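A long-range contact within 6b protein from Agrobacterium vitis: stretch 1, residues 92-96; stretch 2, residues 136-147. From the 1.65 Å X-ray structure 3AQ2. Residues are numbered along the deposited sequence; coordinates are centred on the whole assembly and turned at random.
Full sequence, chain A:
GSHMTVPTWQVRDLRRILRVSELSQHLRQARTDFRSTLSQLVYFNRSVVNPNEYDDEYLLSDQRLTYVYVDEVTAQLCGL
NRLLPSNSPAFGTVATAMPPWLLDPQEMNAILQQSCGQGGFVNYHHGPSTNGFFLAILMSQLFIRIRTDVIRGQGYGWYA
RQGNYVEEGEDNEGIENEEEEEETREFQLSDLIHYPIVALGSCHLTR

Stretch 1 92-96: GTVAT
Stretch 2 (136-147) AILMSQLFIRIR

How do the two backbones lie? Residues 93-96 form a strand, with phi/psi running from -121/118 at T93 through -100/126 at V94 to -121/156 at A95. Stretch 2 leaves a strand at A136 and I137, makes a type I turn from S140 to F143, and enters a second strand that runs through R147 and onward. The axis of this later strand crosses that of 93-96 at -63°, 8.6 Å away at closest approach. The CA atoms of V94 and F143 are 8.4 Å apart, those of A95 and M139 8.5 Å, so side chains must fill the gap.

What fits around A95? Its CB points toward stretch 2 as a small bump among three larger side chains: it lies 4.1 Å from F143 CE2, 4.3 Å from I137 CD1 and 4.4 Å from M139 SD. I137 (chi1 p, chi2 t) and M139 (m, t, m) both direct CA-to-CB toward the strand. The single methyl of alanine suits this place, touching all three without needing a rotamer.

How does F143 reach across? It points CA-to-CB toward stretch 1, and with chi1 at -79° and chi2 at 84° its long flat ring suits the gap, bringing CE2 to 3.5 Å from T93 O, the closest contact here. The ring meets both this oxygen and A95 CB obliquely. T93 (m) also points CA-to-CB toward stretch 2, but its OG1 is hydrogen-bonded elsewhere in the structure. The turn that presents F143 is tied by F143 N to S140 O at 3.2 Å and by L142 N to S140 OG, also 3.2 Å.

How does V94 take part when its CA-to-CB bond points away? In the t rotamer its CG1 still comes 4.5 Å from CD1 of I146 (p, t), at the end of an extended branch; I146 points CA-to-CB toward stretch 1. No hydrogen bond joins the stretches; 205 Å² is buried in all, with A95 and F143 covered most.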

ATOM      1  N   GLY A  92      -2.129  -9.012   8.396  1.00 12.80           N
ATOM      2  CA  GLY A  92      -0.980  -8.177   8.073  1.00 11.61           C
ATOM      3  C   GLY A  92      -1.050  -7.635   6.668  1.00 11.20           C
ATOM      4  O   GLY A  92      -1.438  -8.347   5.740  1.00 10.80           O
ATOM      5  N   THR A  93      -0.657  -6.374   6.508  1.00  9.96           N
ATOM      6  CA  THR A  93      -0.438  -5.812   5.179  1.00  9.44           C
ATOM      7  C   THR A  93       1.004  -5.328   5.070  1.00  9.61           C
ATOM      8  O   THR A  93       1.425  -4.424   5.809  1.00 10.03           O
ATOM      9  CB  THR A  93      -1.388  -4.637   4.874  1.00  9.37           C
ATOM     10  OG1 THR A  93      -2.749  -5.068   5.034  1.00 11.13           O
ATOM     11  CG2 THR A  93      -1.160  -4.131   3.434  1.00  9.26           C
ATOM     12  N   VAL A  94       1.740  -5.941   4.148  1.00  9.11           N
ATOM     13  CA  VAL A  94       3.134  -5.610   3.912  1.00  9.21           C
ATOM     14  C   VAL A  94       3.237  -4.692   2.692  1.00  9.04           C
ATOM     15  O   VAL A  94       2.715  -5.003   1.603  1.00  9.14           O
ATOM     16  CB  VAL A  94       3.993  -6.891   3.710  1.00  9.55           C
ATOM     17  CG1 VAL A  94       5.418  -6.548   3.310  1.00 10.79           C
ATOM     18  CG2 VAL A  94       3.981  -7.760   4.968  1.00 11.66           C
ATOM     19  N   ALA A  95       3.897  -3.552   2.894  1.00  8.99           N
ATOM     20  CA  ALA A  95       4.149  -2.588   1.828  1.00  9.02           C
ATOM     21  C   ALA A  95       5.648  -2.383   1.674  1.00  9.35           C
ATOM     22  O   ALA A  95       6.405  -2.624   2.604  1.00  9.66           O
ATOM     23  CB  ALA A  95       3.444  -1.265   2.130  1.00  9.34           C
ATOM     24  N   THR A  96       6.078  -1.950   0.495  1.00  8.79           N
ATOM     25  CA  THR A  96       7.498  -1.679   0.284  1.00  9.41           C
ATOM     26  C   THR A  96       7.733  -0.364  -0.436  1.00  9.67           C
ATOM     27  O   THR A  96       6.890   0.076  -1.220  1.00 10.34           O
ATOM     28  CB  THR A  96       8.192  -2.844  -0.491  1.00  9.67           C
ATOM     29  OG1 THR A  96       9.602  -2.562  -0.626  1.00 10.17           O
ATOM     30  CG2 THR A  96       7.555  -3.076  -1.888  1.00  9.49           C
ATOM     31  N   ALA A 136      -0.724   2.214  -4.601  1.00  8.76           N
ATOM     32  CA  ALA A 136       0.224   3.160  -4.019  1.00  8.93           C
ATOM     33  C   ALA A 136      -0.440   3.847  -2.832  1.00  9.36           C
ATOM     34  O   ALA A 136      -1.550   4.388  -2.949  1.00  9.35           O
ATOM     35  CB  ALA A 136       0.675   4.168  -5.076  1.00  9.06           C
ATOM     36  N   ILE A 137       0.238   3.817  -1.683  1.00  9.06           N
ATOM     37  CA  ILE A 137      -0.332   4.343  -0.452  1.00  9.09           C
ATOM     38  C   ILE A 137       0.634   5.236   0.300  1.00  9.11           C
ATOM     39  O   ILE A 137       1.852   5.182   0.079  1.00  9.45           O
ATOM     40  CB  ILE A 137      -0.763   3.206   0.522  1.00  8.93           C
ATOM     41  CG1 ILE A 137       0.450   2.342   0.935  1.00  9.32           C
ATOM     42  CG2 ILE A 137      -1.939   2.384  -0.068  1.00  9.41           C
ATOM     43  CD1 ILE A 137       0.160   1.464   2.165  1.00  9.78           C
ATOM     44  N   LEU A 138       0.069   6.072   1.164  1.00  9.52           N
ATOM     45  CA  LEU A 138       0.820   6.688   2.245  1.00 10.25           C
ATOM     46  C   LEU A 138       0.478   5.892   3.499  1.00 10.19           C
ATOM     47  O   LEU A 138      -0.697   5.599   3.772  1.00 10.98           O
ATOM     48  CB  LEU A 138       0.439   8.159   2.388  1.00 10.76           C
ATOM     49  CG  LEU A 138       0.986   8.985   1.220  1.00 11.39           C
ATOM     50  CD1 LEU A 138       0.236  10.295   1.101  1.00 13.90           C
ATOM     51  CD2 LEU A 138       2.492   9.238   1.365  1.00 13.04           C
ATOM     52  N   MET A 139       1.512   5.487   4.232  1.00  9.79           N
ATOM     53  CA  MET A 139       1.327   4.587   5.370  1.00  9.62           C
ATOM     54  C   MET A 139       0.890   5.326   6.635  1.00  9.93           C
ATOM     55  O   MET A 139       1.303   6.468   6.890  1.00 10.78           O
ATOM     56  CB  MET A 139       2.624   3.832   5.657  1.00  9.21           C
ATOM     57  CG  MET A 139       2.947   2.818   4.576  1.00  9.65           C
ATOM     58  SD  MET A 139       4.534   2.013   4.857  1.00 10.91           S
ATOM     59  CE  MET A 139       5.614   3.442   4.874  1.00 11.12           C
ATOM     60  N   SER A 140       0.041   4.652   7.408  1.00 10.16           N
ATOM     61  CA  SER A 140      -0.383   5.134   8.713  1.00 10.58           C
ATOM     62  C   SER A 140       0.688   4.859   9.775  1.00 11.06           C
ATOM     63  O   SER A 140       1.706   4.220   9.496  1.00 11.65           O
ATOM     64  CB  SER A 140      -1.671   4.428   9.117  1.00 10.74           C
ATOM     65  OG  SER A 140      -1.372   3.092   9.477  1.00 11.27           O
ATOM     66  N   GLN A 141       0.442   5.310  11.000  1.00 11.35           N
ATOM     67  CA  GLN A 141       1.413   5.105  12.070  1.00 11.60           C
ATOM     68  C   GLN A 141       1.476   3.630  12.490  1.00 11.75           C
ATOM     69  O   GLN A 141       2.386   3.230  13.218  1.00 13.16           O
ATOM     70  CB  GLN A 141       1.147   6.028  13.266  1.00 12.39           C
ATOM     71  CG  GLN A 141       0.179   5.474  14.323  1.00 12.56           C
ATOM     72  CD  GLN A 141      -1.308   5.618  13.966  1.00 12.68           C
ATOM     73  OE1 GLN A 141      -1.698   5.655  12.797  1.00 12.18           O
ATOM     74  NE2 GLN A 141      -2.140   5.672  14.997  1.00 13.17           N
ATOM     75  N   LEU A 142       0.522   2.828  12.017  1.00 11.35           N
ATOM     76  CA  LEU A 142       0.495   1.400  12.358  1.00 12.43           C
ATOM     77  C   LEU A 142       1.430   0.553  11.499  1.00 12.18           C
ATOM     78  O   LEU A 142       1.608  -0.644  11.764  1.00 13.56           O
ATOM     79  CB  LEU A 142      -0.931   0.850  12.317  1.00 12.28           C
ATOM     80  CG  LEU A 142      -1.941   1.544  13.228  1.00 13.95           C
ATOM     81  CD1 LEU A 142      -3.289   0.891  13.053  1.00 14.86           C
ATOM     82  CD2 LEU A 142      -1.515   1.500  14.692  1.00 16.03           C
ATOM     83  N   PHE A 143       2.013   1.149  10.463  1.00 11.70           N
ATOM     84  CA  PHE A 143       3.030   0.444   9.685  1.00 11.31           C
ATOM     85  C   PHE A 143       4.377   0.598  10.389  1.00 12.55           C
ATOM     86  O   PHE A 143       4.806   1.723  10.696  1.00 14.10           O
ATOM     87  CB  PHE A 143       3.126   1.030   8.275  1.00 10.80           C
ATOM     88  CG  PHE A 143       2.028   0.569   7.337  1.00 10.59           C
ATOM     89  CD1 PHE A 143       0.783   1.206   7.336  1.00 10.60           C
ATOM     90  CD2 PHE A 143       2.242  -0.485   6.446  1.00 10.44           C
ATOM     91  CE1 PHE A 143      -0.232   0.795   6.456  1.00 11.50           C
ATOM     92  CE2 PHE A 143       1.240  -0.901   5.570  1.00 10.76           C
ATOM     93  CZ  PHE A 143      -0.003  -0.244   5.568  1.00 10.09           C
ATOM     94  N   ILE A 144       5.046  -0.522  10.639  1.00 11.61           N
ATOM     95  CA  ILE A 144       6.378  -0.505  11.221  1.00 12.46           C
ATOM     96  C   ILE A 144       7.362  -1.001  10.173  1.00 11.24           C
ATOM     97  O   ILE A 144       7.005  -1.857   9.355  1.00 11.68           O
ATOM     98  CB  ILE A 144       6.459  -1.383  12.499  1.00 12.75           C
ATOM     99  CG1 ILE A 144       6.017  -2.826  12.209  1.00 13.96           C
ATOM    100  CG2 ILE A 144       5.624  -0.754  13.632  1.00 14.84           C
ATOM    101  CD1 ILE A 144       6.435  -3.832  13.279  1.00 14.21           C
ATOM    102  N   ARG A 145       8.577  -0.455  10.167  1.00 11.60           N
ATOM    103  CA  ARG A 145       9.609  -0.946   9.248  1.00 11.58           C
ATOM    104  C   ARG A 145      10.117  -2.298   9.726  1.00 11.95           C
ATOM    105  O   ARG A 145      10.479  -2.436  10.892  1.00 12.90           O
ATOM    106  CB  ARG A 145      10.773   0.036   9.173  1.00 12.40           C
ATOM    107  CG  ARG A 145      11.782  -0.359   8.107  1.00 13.92           C
ATOM    108  CD  ARG A 145      12.199   0.852   7.360  1.00 17.55           C
ATOM    109  NE  ARG A 145      13.397   0.625   6.568  1.00 16.87           N
ATOM    110  CZ  ARG A 145      13.923   1.555   5.788  1.00 15.75           C
ATOM    111  NH1 ARG A 145      13.314   2.733   5.679  1.00 14.72           N
ATOM    112  NH2 ARG A 145      15.027   1.306   5.115  1.00 13.46           N
ATOM    113  N   ILE A 146      10.152  -3.276   8.820  1.00 11.77           N
ATOM    114  CA  ILE A 146      10.545  -4.651   9.150  1.00 12.42           C
ATOM    115  C   ILE A 146      11.886  -5.092   8.558  1.00 12.80           C
ATOM    116  O   ILE A 146      12.527  -6.010   9.078  1.00 14.07           O
ATOM    117  CB  ILE A 146       9.439  -5.672   8.757  1.00 11.35           C
ATOM    118  CG1 ILE A 146       9.184  -5.653   7.236  1.00 11.71           C
ATOM    119  CG2 ILE A 146       8.167  -5.389   9.541  1.00 12.52           C
ATOM    120  CD1 ILE A 146       8.300  -6.825   6.711  1.00 12.02           C
ATOM    121  N   ARG A 147      12.317  -4.434   7.488  1.00 12.71           N
ATOM    122  CA  ARG A 147      13.518  -4.850   6.774  1.00 13.24           C
ATOM    123  C   ARG A 147      13.955  -3.750   5.824  1.00 13.32           C
ATOM    124  O   ARG A 147      13.162  -2.884   5.476  1.00 12.60           O
ATOM    125  CB  ARG A 147      13.228  -6.126   5.968  1.00 13.18           C
ATOM    126  CG  ARG A 147      14.473  -6.890   5.540  1.00 15.52           C
ATOM    127  CD  ARG A 147      14.093  -8.145   4.785  1.00 15.58           C
ATOM    128  NE  ARG A 147      13.616  -7.914   3.417  1.00 13.50           N
ATOM    129  CZ  ARG A 147      12.406  -8.238   2.962  1.00 13.55           C
ATOM    130  NH1 ARG A 147      11.485  -8.773   3.764  1.00 15.48           N
ATOM    131  NH2 ARG A 147      12.102  -8.011   1.698  1.00 13.02           N
TER